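PDB 3AK2: superoxide dismutase [Mn/Fe] from Aeropyrum pernix, which catalyses the dismutation of superoxide to oxygen and hydrogen peroxide and, being cambialistic, works with either manganese or iron, here holding manganese. Local coordinates for residues 14-19 / 27-32; 34-39 / 74-79; 85-90 / 189-194. One frame throughout, in Å; residues are numbered along the deposited sequence.

Contact 1 of 3, residues 14-19 / 27-32; sequences YNYNAL and IMKLHH. With MN (manganese (II) ion), chain E.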
loop_
_atom_site.group_PDB
_atom_site.type_symbol
_atom_site.label_atom_id
_atom_site.label_comp_id
_atom_site.label_asym_id
_atom_site.label_seq_id
_atom_site.Cartn_x
_atom_site.Cartn_y
_atom_site.Cartn_z
ATOM N N TYR A 14 -2.409 -32.468 -9.089
ATOM C CA TYR A 14 -2.662 -33.597 -8.187
ATOM C C TYR A 14 -4.069 -33.419 -7.632
ATOM O O TYR A 14 -4.672 -32.352 -7.797
ATOM C CB TYR A 14 -1.633 -33.613 -7.042
ATOM C CG TYR A 14 -1.249 -32.217 -6.602
ATOM C CD1 TYR A 14 -2.136 -31.431 -5.861
ATOM C CD2 TYR A 14 -0.023 -31.665 -6.961
ATOM C CE1 TYR A 14 -1.806 -30.135 -5.482
ATOM C CE2 TYR A 14 0.319 -30.369 -6.581
ATOM C CZ TYR A 14 -0.578 -29.613 -5.845
ATOM O OH TYR A 14 -0.256 -28.328 -5.473
ATOM N N ASN A 15 -4.596 -34.453 -6.983
ATOM C CA ASN A 15 -5.916 -34.379 -6.364
ATOM C C ASN A 15 -5.922 -33.485 -5.122
ATOM O O ASN A 15 -4.866 -33.188 -4.558
ATOM C CB ASN A 15 -6.431 -35.784 -6.027
ATOM C CG ASN A 15 -6.944 -36.544 -7.251
ATOM O OD1 ASN A 15 -7.200 -37.752 -7.174
ATOM N ND2 ASN A 15 -7.104 -35.852 -8.370
ATOM N N TYR A 16 -7.113 -33.065 -4.696
ATOM C CA TYR A 16 -7.244 -32.148 -3.560
ATOM C C TYR A 16 -6.664 -32.686 -2.248
ATOM O O TYR A 16 -6.187 -31.910 -1.421
ATOM C CB TYR A 16 -8.699 -31.708 -3.365
ATOM C CG TYR A 16 -9.233 -30.808 -4.463
ATOM C CD1 TYR A 16 -8.579 -29.622 -4.803
ATOM C CD2 TYR A 16 -10.400 -31.133 -5.152
ATOM C CE1 TYR A 16 -9.070 -28.790 -5.810
ATOM C CE2 TYR A 16 -10.900 -30.304 -6.159
ATOM C CZ TYR A 16 -10.229 -29.135 -6.479
ATOM O OH TYR A 16 -10.712 -28.317 -7.474
ATOM N N ASN A 17 -6.707 -34.003 -2.052
ATOM C CA ASN A 17 -6.175 -34.606 -0.824
ATOM C C ASN A 17 -4.715 -35.061 -0.929
ATOM O O ASN A 17 -4.182 -35.677 -0.004
ATOM C CB ASN A 17 -7.075 -35.758 -0.344
ATOM C CG ASN A 17 -7.009 -36.984 -1.245
ATOM O OD1 ASN A 17 -6.366 -36.981 -2.296
ATOM N ND2 ASN A 17 -7.684 -38.047 -0.825
ATOM N N ALA A 18 -4.068 -34.738 -2.045
ATOM C CA ALA A 18 -2.739 -35.281 -2.337
ATOM C C ALA A 18 -1.601 -34.680 -1.514
ATOM O O ALA A 18 -0.504 -35.238 -1.487
ATOM C CB ALA A 18 -2.435 -35.168 -3.818
ATOM N N LEU A 19 -1.856 -33.556 -0.848
ATOM C CA LEU A 19 -0.820 -32.902 -0.044
ATOM C C LEU A 19 -0.955 -33.169 1.453
ATOM O O LEU A 19 -0.232 -32.592 2.271
ATOM C CB LEU A 19 -0.767 -31.397 -0.331
ATOM C CG LEU A 19 -0.506 -30.980 -1.784
ATOM C CD1 LEU A 19 -0.253 -29.483 -1.853
ATOM C CD2 LEU A 19 0.651 -31.740 -2.430
ATOM N N ILE A 27 -8.903 -27.354 2.494
ATOM C CA ILE A 27 -8.174 -26.147 2.103
ATOM C C ILE A 27 -7.864 -26.164 0.612
ATOM O O ILE A 27 -8.169 -25.209 -0.094
ATOM C CB ILE A 27 -6.878 -25.951 2.906
ATOM C CG1 ILE A 27 -7.211 -25.572 4.352
ATOM C CG2 ILE A 27 -5.995 -24.874 2.252
ATOM C CD1 ILE A 27 -6.012 -25.527 5.277
ATOM N N MET A 28 -7.281 -27.253 0.126
ATOM C CA MET A 28 -6.914 -27.326 -1.281
ATOM C C MET A 28 -8.119 -27.079 -2.183
ATOM O O MET A 28 -8.018 -26.351 -3.174
ATOM C CB MET A 28 -6.267 -28.669 -1.613
ATOM C CG MET A 28 -4.951 -28.947 -0.894
ATOM S SD MET A 28 -3.675 -27.703 -1.166
ATOM C CE MET A 28 -3.429 -27.801 -2.939
ATOM N N LYS A 29 -9.261 -27.668 -1.828
ATOM C CA LYS A 29 -10.481 -27.529 -2.622
ATOM C C LYS A 29 -11.019 -26.096 -2.632
ATOM O O LYS A 29 -11.267 -25.534 -3.698
ATOM C CB LYS A 29 -11.555 -28.516 -2.151
ATOM C CG LYS A 29 -12.780 -28.568 -3.051
ATOM C CD LYS A 29 -13.669 -29.755 -2.708
ATOM C CE LYS A 29 -14.798 -29.908 -3.714
ATOM N NZ LYS A 29 -14.299 -30.331 -5.052
ATOM N N LEU A 30 -11.203 -25.506 -1.453
ATOM C CA LEU A 30 -11.666 -24.121 -1.371
ATOM C C LEU A 30 -10.674 -23.173 -2.028
ATOM O O LEU A 30 -11.060 -22.231 -2.712
ATOM C CB LEU A 30 -11.871 -23.700 0.085
ATOM C CG LEU A 30 -13.010 -24.358 0.863
ATOM C CD1 LEU A 30 -12.843 -24.077 2.343
ATOM C CD2 LEU A 30 -14.362 -23.854 0.376
ATOM N N HIS A 31 -9.393 -23.428 -1.810
ATOM C CA HIS A 31 -8.346 -22.536 -2.280
ATOM C C HIS A 31 -8.363 -22.442 -3.802
ATOM O O HIS A 31 -8.228 -21.359 -4.380
ATOM C CB HIS A 31 -6.995 -23.048 -1.802
ATOM C CG HIS A 31 -5.930 -22.001 -1.772
ATOM N ND1 HIS A 31 -4.672 -22.239 -1.262
ATOM C CD2 HIS A 31 -5.937 -20.708 -2.174
ATOM C CE1 HIS A 31 -3.945 -21.141 -1.366
ATOM N NE2 HIS A 31 -4.692 -20.195 -1.908
ATOM N N HIS A 32 -8.550 -23.593 -4.435
ATOM C CA HIS A 32 -8.553 -23.700 -5.879
ATOM C C HIS A 32 -9.884 -23.239 -6.463
ATOM O O HIS A 32 -9.920 -22.361 -7.332
ATOM C CB HIS A 32 -8.271 -25.154 -6.258
ATOM C CG HIS A 32 -8.199 -25.404 -7.729
ATOM N ND1 HIS A 32 -9.015 -26.313 -8.367
ATOM C CD2 HIS A 32 -7.400 -24.875 -8.687
ATOM C CE1 HIS A 32 -8.722 -26.333 -9.655
ATOM N NE2 HIS A 32 -7.747 -25.471 -9.875
HETATM MN MN MN E . -4.249 -18.049 -1.915
HETATM O O HOH W 1 -3.543 -16.054 -1.784
#
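Tyr16 OH and His32 ND1 are joined by a hydrogen bond of 2.8 Å, the hydroxyl arriving at the edge of the imidazole and close to its plane. The two rings meet rim to rim with planes 52° apart. The other ring nitrogen of His32, NE2, is bonded to Pro10 O, so both nitrogens are engaged, which probably holds the imidazole's rotation. One face of the Tyr16 ring lies on the helix itself: Lys29 CA makes a CH-pi contact 3.8 Å from the ring centroid. The Lys29 chain continues past this ring, with NZ 3.6 Å from Tyr16 CE2 and bonded to Gln33. The Met28 chain curls, bent at chi2 and chi3 (-57° and -62°), and its terminal CE comes 3.8 Å from Tyr14 CE1, at the ring edge, and equally near Leu19 CD1. Leu19 CD2 sits over the centre of one Tyr14 face, while Tyr14 OH bonds to Trp83 O. The type I beta turn from Asn15 to Ala18 is thus packed against the start of helix 25-54. One residue from these contacts, His31 NE2 binds manganese at 2.2 Å, completing with His79, Asp165, His169 and a water the five-ligand site of iron/manganese superoxide dismutases.

Contact 2 of 3, residues 34-39 / 74-79; sequences KHHNTY and AGHIMH. With MN (manganese (II) ion), chain E; EDO (1,2-ethanediol), chain I.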
loop_
_atom_site.group_PDB
_atom_site.type_symbol
_atom_site.label_atom_id
_atom_site.label_comp_id
_atom_site.label_asym_id
_atom_site.label_seq_id
_atom_site.Cartn_x
_atom_site.Cartn_y
_atom_site.Cartn_z
ATOM N N LYS A 34 -12.584 -21.724 -5.056
ATOM C CA LYS A 34 -13.158 -20.451 -4.644
ATOM C C LYS A 34 -12.177 -19.308 -4.866
ATOM O O LYS A 34 -12.441 -18.407 -5.661
ATOM C CB LYS A 34 -13.649 -20.510 -3.191
ATOM C CG LYS A 34 -14.709 -21.587 -2.924
ATOM C CD LYS A 34 -16.003 -21.304 -3.687
ATOM C CE LYS A 34 -17.141 -22.215 -3.242
ATOM N NZ LYS A 34 -17.022 -23.577 -3.820
ATOM N N HIS A 35 -11.029 -19.363 -4.204
ATOM C CA HIS A 35 -10.099 -18.236 -4.245
ATOM C C HIS A 35 -9.415 -18.054 -5.598
ATOM O O HIS A 35 -9.523 -16.992 -6.207
ATOM C CB HIS A 35 -9.092 -18.316 -3.099
ATOM C CG HIS A 35 -9.736 -18.280 -1.752
ATOM N ND1 HIS A 35 -10.237 -17.119 -1.203
ATOM C CD2 HIS A 35 -10.001 -19.262 -0.859
ATOM C CE1 HIS A 35 -10.765 -17.385 -0.022
ATOM N NE2 HIS A 35 -10.637 -18.678 0.209
ATOM N N HIS A 36 -8.729 -19.080 -6.087
ATOM C CA HIS A 36 -8.035 -18.919 -7.356
ATOM C C HIS A 36 -9.041 -18.586 -8.466
ATOM O O HIS A 36 -8.814 -17.671 -9.261
ATOM C CB HIS A 36 -7.188 -20.147 -7.698
ATOM C CG HIS A 36 -6.276 -19.943 -8.872
ATOM N ND1 HIS A 36 -5.374 -20.900 -9.287
ATOM C CD2 HIS A 36 -6.129 -18.896 -9.721
ATOM C CE1 HIS A 36 -4.717 -20.454 -10.344
ATOM N NE2 HIS A 36 -5.157 -19.241 -10.629
ATOM N N ASN A 37 -10.167 -19.293 -8.494
ATOM C CA ASN A 37 -11.214 -19.021 -9.484
ATOM C C ASN A 37 -11.663 -17.561 -9.476
ATOM O O ASN A 37 -11.872 -16.956 -10.530
ATOM C CB ASN A 37 -12.421 -19.935 -9.269
ATOM C CG ASN A 37 -13.306 -20.034 -10.498
ATOM O OD1 ASN A 37 -12.818 -20.136 -11.625
ATOM N ND2 ASN A 37 -14.616 -20.007 -10.288
ATOM N N THR A 38 -11.798 -16.996 -8.282
ATOM C CA THR A 38 -12.218 -15.607 -8.132
ATOM C C THR A 38 -11.220 -14.642 -8.776
ATOM O O THR A 38 -11.621 -13.666 -9.409
ATOM C CB THR A 38 -12.475 -15.270 -6.648
ATOM O OG1 THR A 38 -13.632 -15.987 -6.202
ATOM C CG2 THR A 38 -12.711 -13.780 -6.438
ATOM N N TYR A 39 -9.926 -14.920 -8.633
ATOM C CA TYR A 39 -8.920 -14.048 -9.246
ATOM C C TYR A 39 -8.954 -14.136 -10.767
ATOM O O TYR A 39 -8.844 -13.121 -11.460
ATOM C CB TYR A 39 -7.516 -14.330 -8.708
ATOM C CG TYR A 39 -7.447 -14.382 -7.200
ATOM C CD1 TYR A 39 -8.010 -13.374 -6.416
ATOM C CD2 TYR A 39 -6.815 -15.442 -6.557
ATOM C CE1 TYR A 39 -7.954 -13.435 -5.027
ATOM C CE2 TYR A 39 -6.755 -15.511 -5.181
ATOM C CZ TYR A 39 -7.322 -14.513 -4.422
ATOM O OH TYR A 39 -7.239 -14.596 -3.051
ATOM N N ALA A 74 -2.386 -10.617 -10.624
ATOM C CA ALA A 74 -1.359 -11.070 -9.704
ATOM C C ALA A 74 -1.811 -12.317 -8.939
ATOM O O ALA A 74 -1.051 -13.271 -8.800
ATOM C CB ALA A 74 -0.975 -9.965 -8.757
ATOM N N GLY A 75 -3.043 -12.321 -8.432
ATOM C CA GLY A 75 -3.551 -13.493 -7.728
ATOM C C GLY A 75 -3.517 -14.710 -8.629
ATOM O O GLY A 75 -3.111 -15.802 -8.223
ATOM N N HIS A 76 -3.930 -14.522 -9.874
ATOM C CA HIS A 76 -3.938 -15.605 -10.834
ATOM C C HIS A 76 -2.535 -16.176 -11.075
ATOM O O HIS A 76 -2.312 -17.376 -10.898
ATOM C CB HIS A 76 -4.595 -15.139 -12.134
ATOM C CG HIS A 76 -4.556 -16.153 -13.230
ATOM N ND1 HIS A 76 -4.789 -17.495 -13.016
ATOM C CD2 HIS A 76 -4.321 -16.017 -14.556
ATOM C CE1 HIS A 76 -4.697 -18.142 -14.163
ATOM N NE2 HIS A 76 -4.419 -17.267 -15.114
ATOM N N ILE A 77 -1.582 -15.335 -11.459
ATOM C CA ILE A 77 -0.251 -15.858 -11.753
ATOM C C ILE A 77 0.440 -16.456 -10.522
ATOM O O ILE A 77 1.100 -17.487 -10.626
ATOM C CB ILE A 77 0.633 -14.837 -12.493
ATOM C CG1 ILE A 77 1.809 -15.568 -13.152
ATOM C CG2 ILE A 77 1.060 -13.680 -11.574
ATOM C CD1 ILE A 77 2.613 -14.713 -14.090
ATOM N N MET A 78 0.266 -15.835 -9.357
ATOM C CA MET A 78 0.894 -16.352 -8.141
ATOM C C MET A 78 0.367 -17.740 -7.785
ATOM O O MET A 78 1.150 -18.625 -7.444
ATOM C CB MET A 78 0.749 -15.384 -6.960
ATOM C CG MET A 78 1.427 -14.024 -7.156
ATOM S SD MET A 78 3.229 -14.099 -7.294
ATOM C CE MET A 78 3.686 -14.417 -5.581
ATOM N N HIS A 79 -0.946 -17.950 -7.884
ATOM C CA HIS A 79 -1.499 -19.288 -7.618
ATOM C C HIS A 79 -1.101 -20.293 -8.694
ATOM O O HIS A 79 -0.877 -21.466 -8.399
ATOM C CB HIS A 79 -3.018 -19.246 -7.431
ATOM C CG HIS A 79 -3.444 -18.596 -6.153
ATOM N ND1 HIS A 79 -3.528 -17.227 -6.012
ATOM C CD2 HIS A 79 -3.789 -19.119 -4.951
ATOM C CE1 HIS A 79 -3.908 -16.936 -4.780
ATOM N NE2 HIS A 79 -4.074 -18.066 -4.115
HETATM MN MN MN E . -4.249 -18.049 -1.915
HETATM C C1 EDO I . -13.743 -16.636 -2.896
HETATM O O1 EDO I . -15.134 -16.573 -2.556
HETATM C C2 EDO I . -13.177 -15.218 -2.936
HETATM O O2 EDO I . -11.758 -15.265 -2.744
HETATM O O HOH W 1 -3.543 -16.054 -1.784
#
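His36 NE2 and His76 ND1 share the hydrogen bond between these helices, 3.0 Å long and fairly straight at 162°. Each nitrogen lies at the edge of the other ring. A second polar link stays within helix 74-79: His79 ND1 donates to Gly75 O at 2.7 Å, nearly in the imidazole plane. This ND1 bond probably helps fix the rotation of the ring, whose NE2 binds manganese at 2.2 Å; Gly75 O also takes the backbone His79 N, from the other face of its carbonyl. Among the nonpolar contacts, His79 CB stands over the centre of one His36 face, 3.5 Å from the centroid, a CH-pi contact. Tyr39 CE2 approaches His79 CE1 to 3.2 Å, the rings oblique at 33°. A CB on Gly75 would point at the Tyr39 ring and clash with its CG. Together His36, Tyr39, His76 and His79 form an aromatic cluster, extended by the bond from His36 ND1 to Trp83. The segments cross at -130° with axes 8.5 Å apart, joining helices 25-54 and 62-82; Met78 packs on strand 129-136, and residues of a third subunit pack on Ala74, His76, Ile77 and Met78.

Contact 3 of 3, residues 85-90 / 189-194; sequences NMAPPG and VVNWDD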
loop_
_atom_site.group_PDB
_atom_site.type_symbol
_atom_site.label_atom_id
_atom_site.label_comp_id
_atom_site.label_asym_id
_atom_site.label_seq_id
_atom_site.Cartn_x
_atom_site.Cartn_y
_atom_site.Cartn_z
ATOM N N ASN A 85 4.506 -25.725 -7.762
ATOM C CA ASN A 85 5.586 -25.589 -6.778
ATOM C C ASN A 85 5.481 -26.635 -5.670
ATOM O O ASN A 85 6.407 -26.783 -4.871
ATOM C CB ASN A 85 5.547 -24.214 -6.102
ATOM C CG ASN A 85 6.342 -23.132 -6.834
ATOM O OD1 ASN A 85 6.296 -21.974 -6.421
ATOM N ND2 ASN A 85 7.078 -23.489 -7.886
ATOM N N MET A 86 4.345 -27.329 -5.598
ATOM C CA MET A 86 4.137 -28.375 -4.600
ATOM C C MET A 86 3.896 -29.714 -5.283
ATOM O O MET A 86 3.585 -29.767 -6.472
ATOM C CB MET A 86 2.964 -28.032 -3.677
ATOM C CG MET A 86 3.174 -26.750 -2.887
ATOM S SD MET A 86 1.844 -26.332 -1.744
ATOM C CE MET A 86 0.495 -25.964 -2.875
ATOM N N ALA A 87 4.064 -30.790 -4.521
ATOM C CA ALA A 87 3.828 -32.143 -5.015
ATOM C C ALA A 87 3.545 -33.042 -3.823
ATOM O O ALA A 87 3.965 -32.727 -2.706
ATOM C CB ALA A 87 5.045 -32.649 -5.794
ATOM N N PRO A 88 2.831 -34.165 -4.048
ATOM C CA PRO A 88 2.573 -35.097 -2.952
ATOM C C PRO A 88 3.879 -35.503 -2.270
ATOM O O PRO A 88 4.894 -35.671 -2.955
ATOM C CB PRO A 88 1.942 -36.302 -3.661
ATOM C CG PRO A 88 1.319 -35.734 -4.879
ATOM C CD PRO A 88 2.232 -34.626 -5.314
ATOM N N PRO A 89 3.862 -35.643 -0.929
ATOM C CA PRO A 89 5.080 -35.995 -0.187
ATOM C C PRO A 89 5.793 -37.195 -0.817
ATOM O O PRO A 89 5.148 -38.189 -1.155
ATOM C CB PRO A 89 4.558 -36.352 1.206
ATOM C CG PRO A 89 3.253 -35.647 1.328
ATOM C CD PRO A 89 2.689 -35.490 -0.047
ATOM N N GLY A 90 7.109 -37.090 -0.985
ATOM C CA GLY A 90 7.877 -38.084 -1.741
ATOM C C GLY A 90 8.512 -37.428 -2.953
ATOM O O GLY A 90 9.714 -37.155 -2.958
ATOM N N VAL A 189 6.216 -30.565 1.157
ATOM C CA VAL A 189 5.541 -30.733 -0.134
ATOM C C VAL A 189 6.138 -29.891 -1.274
ATOM O O VAL A 189 5.588 -29.857 -2.372
ATOM C CB VAL A 189 3.997 -30.501 -0.040
ATOM C CG1 VAL A 189 3.344 -31.515 0.901
ATOM C CG2 VAL A 189 3.670 -29.066 0.384
ATOM N N VAL A 190 7.269 -29.232 -1.025
ATOM C CA VAL A 190 7.917 -28.433 -2.071
ATOM C C VAL A 190 8.396 -29.325 -3.214
ATOM O O VAL A 190 9.094 -30.318 -2.991
ATOM C CB VAL A 190 9.094 -27.587 -1.531
ATOM C CG1 VAL A 190 9.863 -26.928 -2.677
ATOM C CG2 VAL A 190 8.585 -26.537 -0.564
ATOM N N ASN A 191 8.001 -28.969 -4.430
ATOM C CA ASN A 191 8.378 -29.696 -5.630
ATOM C C ASN A 191 9.657 -29.111 -6.224
ATOM O O ASN A 191 9.614 -28.240 -7.098
ATOM C CB ASN A 191 7.228 -29.636 -6.639
ATOM C CG ASN A 191 7.480 -30.467 -7.879
ATOM O OD1 ASN A 191 8.495 -31.159 -7.998
ATOM N ND2 ASN A 191 6.542 -30.410 -8.817
ATOM N N TRP A 192 10.803 -29.590 -5.745
ATOM C CA TRP A 192 12.083 -29.041 -6.186
ATOM C C TRP A 192 12.353 -29.263 -7.672
ATOM O O TRP A 192 13.072 -28.482 -8.293
ATOM C CB TRP A 192 13.236 -29.545 -5.314
ATOM C CG TRP A 192 13.196 -28.958 -3.943
ATOM C CD1 TRP A 192 12.912 -29.611 -2.782
ATOM C CD2 TRP A 192 13.404 -27.582 -3.590
ATOM N NE1 TRP A 192 12.945 -28.735 -1.725
ATOM C CE2 TRP A 192 13.245 -27.482 -2.193
ATOM C CE3 TRP A 192 13.722 -26.427 -4.319
ATOM C CZ2 TRP A 192 13.394 -26.273 -1.504
ATOM C CZ3 TRP A 192 13.864 -25.223 -3.634
ATOM C CH2 TRP A 192 13.702 -25.157 -2.241
ATOM N N ASP A 193 11.761 -30.308 -8.246
ATOM C CA ASP A 193 11.838 -30.529 -9.688
ATOM C C ASP A 193 11.229 -29.363 -10.463
ATOM O O ASP A 193 11.795 -28.902 -11.449
ATOM C CB ASP A 193 11.146 -31.837 -10.085
ATOM C CG ASP A 193 11.125 -32.055 -11.592
ATOM O OD1 ASP A 193 12.214 -32.175 -12.191
ATOM O OD2 ASP A 193 10.020 -32.105 -12.176
ATOM N N ASP A 194 10.068 -28.895 -10.012
ATOM C CA ASP A 194 9.411 -27.755 -10.643
ATOM C C ASP A 194 10.263 -26.497 -10.494
ATOM O O ASP A 194 10.455 -25.757 -11.459
ATOM C CB ASP A 194 8.024 -27.538 -10.042
ATOM C CG ASP A 194 7.302 -26.356 -10.655
ATOM O OD1 ASP A 194 6.724 -26.503 -11.753
ATOM O OD2 ASP A 194 7.315 -25.278 -10.029
#
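Asn85 and Asp194 cross at about a right angle, their amide and carboxylate planes 71° apart. Asn85 ND2 meets Asp194 OD2 at 2.8 Å, nearly along the C-O axis, but the bond is bent, with an angle of 132° at the hydrogen. Asp194 OD2 also forms a salt bridge with Arg198. Met86 and Val189 lie side by side pointing the same way, SD 3.9 Å from Val189 CG2; Pro89 runs likewise beside Val189, its CD 4.1 Å from CG1. Ala87 CB faces Asn191 CB at 3.8 Å. Between these side chains the backbones form a single bridge: Asn191 N donates to Asn85 O at 2.7 Å and Ala87 N to Val189 O at 2.8 Å. Asn191 is the N-cap of helix 192-205, its OD1 accepting weakly from Asp194 N, while its ND2 bonds to Pro84 O. An alanine in place of Asp194 would probably leave Arg198 without this carboxylate partner and Asn85 ND2 with one bond fewer. Asn85 ND2 also donates to Ile161 O and OD1 accepts from Val163 N, implying a buried amide fixed by its polar bonds, while the adjoining carboxylate is probably kept charged by arginine.

In the fold
The contacts follow one another along the chain, each closing before the next opens. Contacts 1 and 2, centres 14 Å apart, share helix 25-54 and lie in the alpha-hairpin domain; probable backbone hydrogen bonds run from His36 N to His31 O and from His35 N to Leu30 O. Each supplies a manganese ligand, and the bound water belongs to both. Contact 3, 14 Å from contact 1 and 20 Å from contact 2, joins the loop after helix 62-82 to the start of helix 192-205. It touches contact 1 where Tyr14 and Leu19 pack on Met86 and Ala87, but not contact 2. Contacts 1 and 2 thus bring His31 and His79 to the manganese, while contact 3 ties the hairpin to the C-terminal part away from the metal.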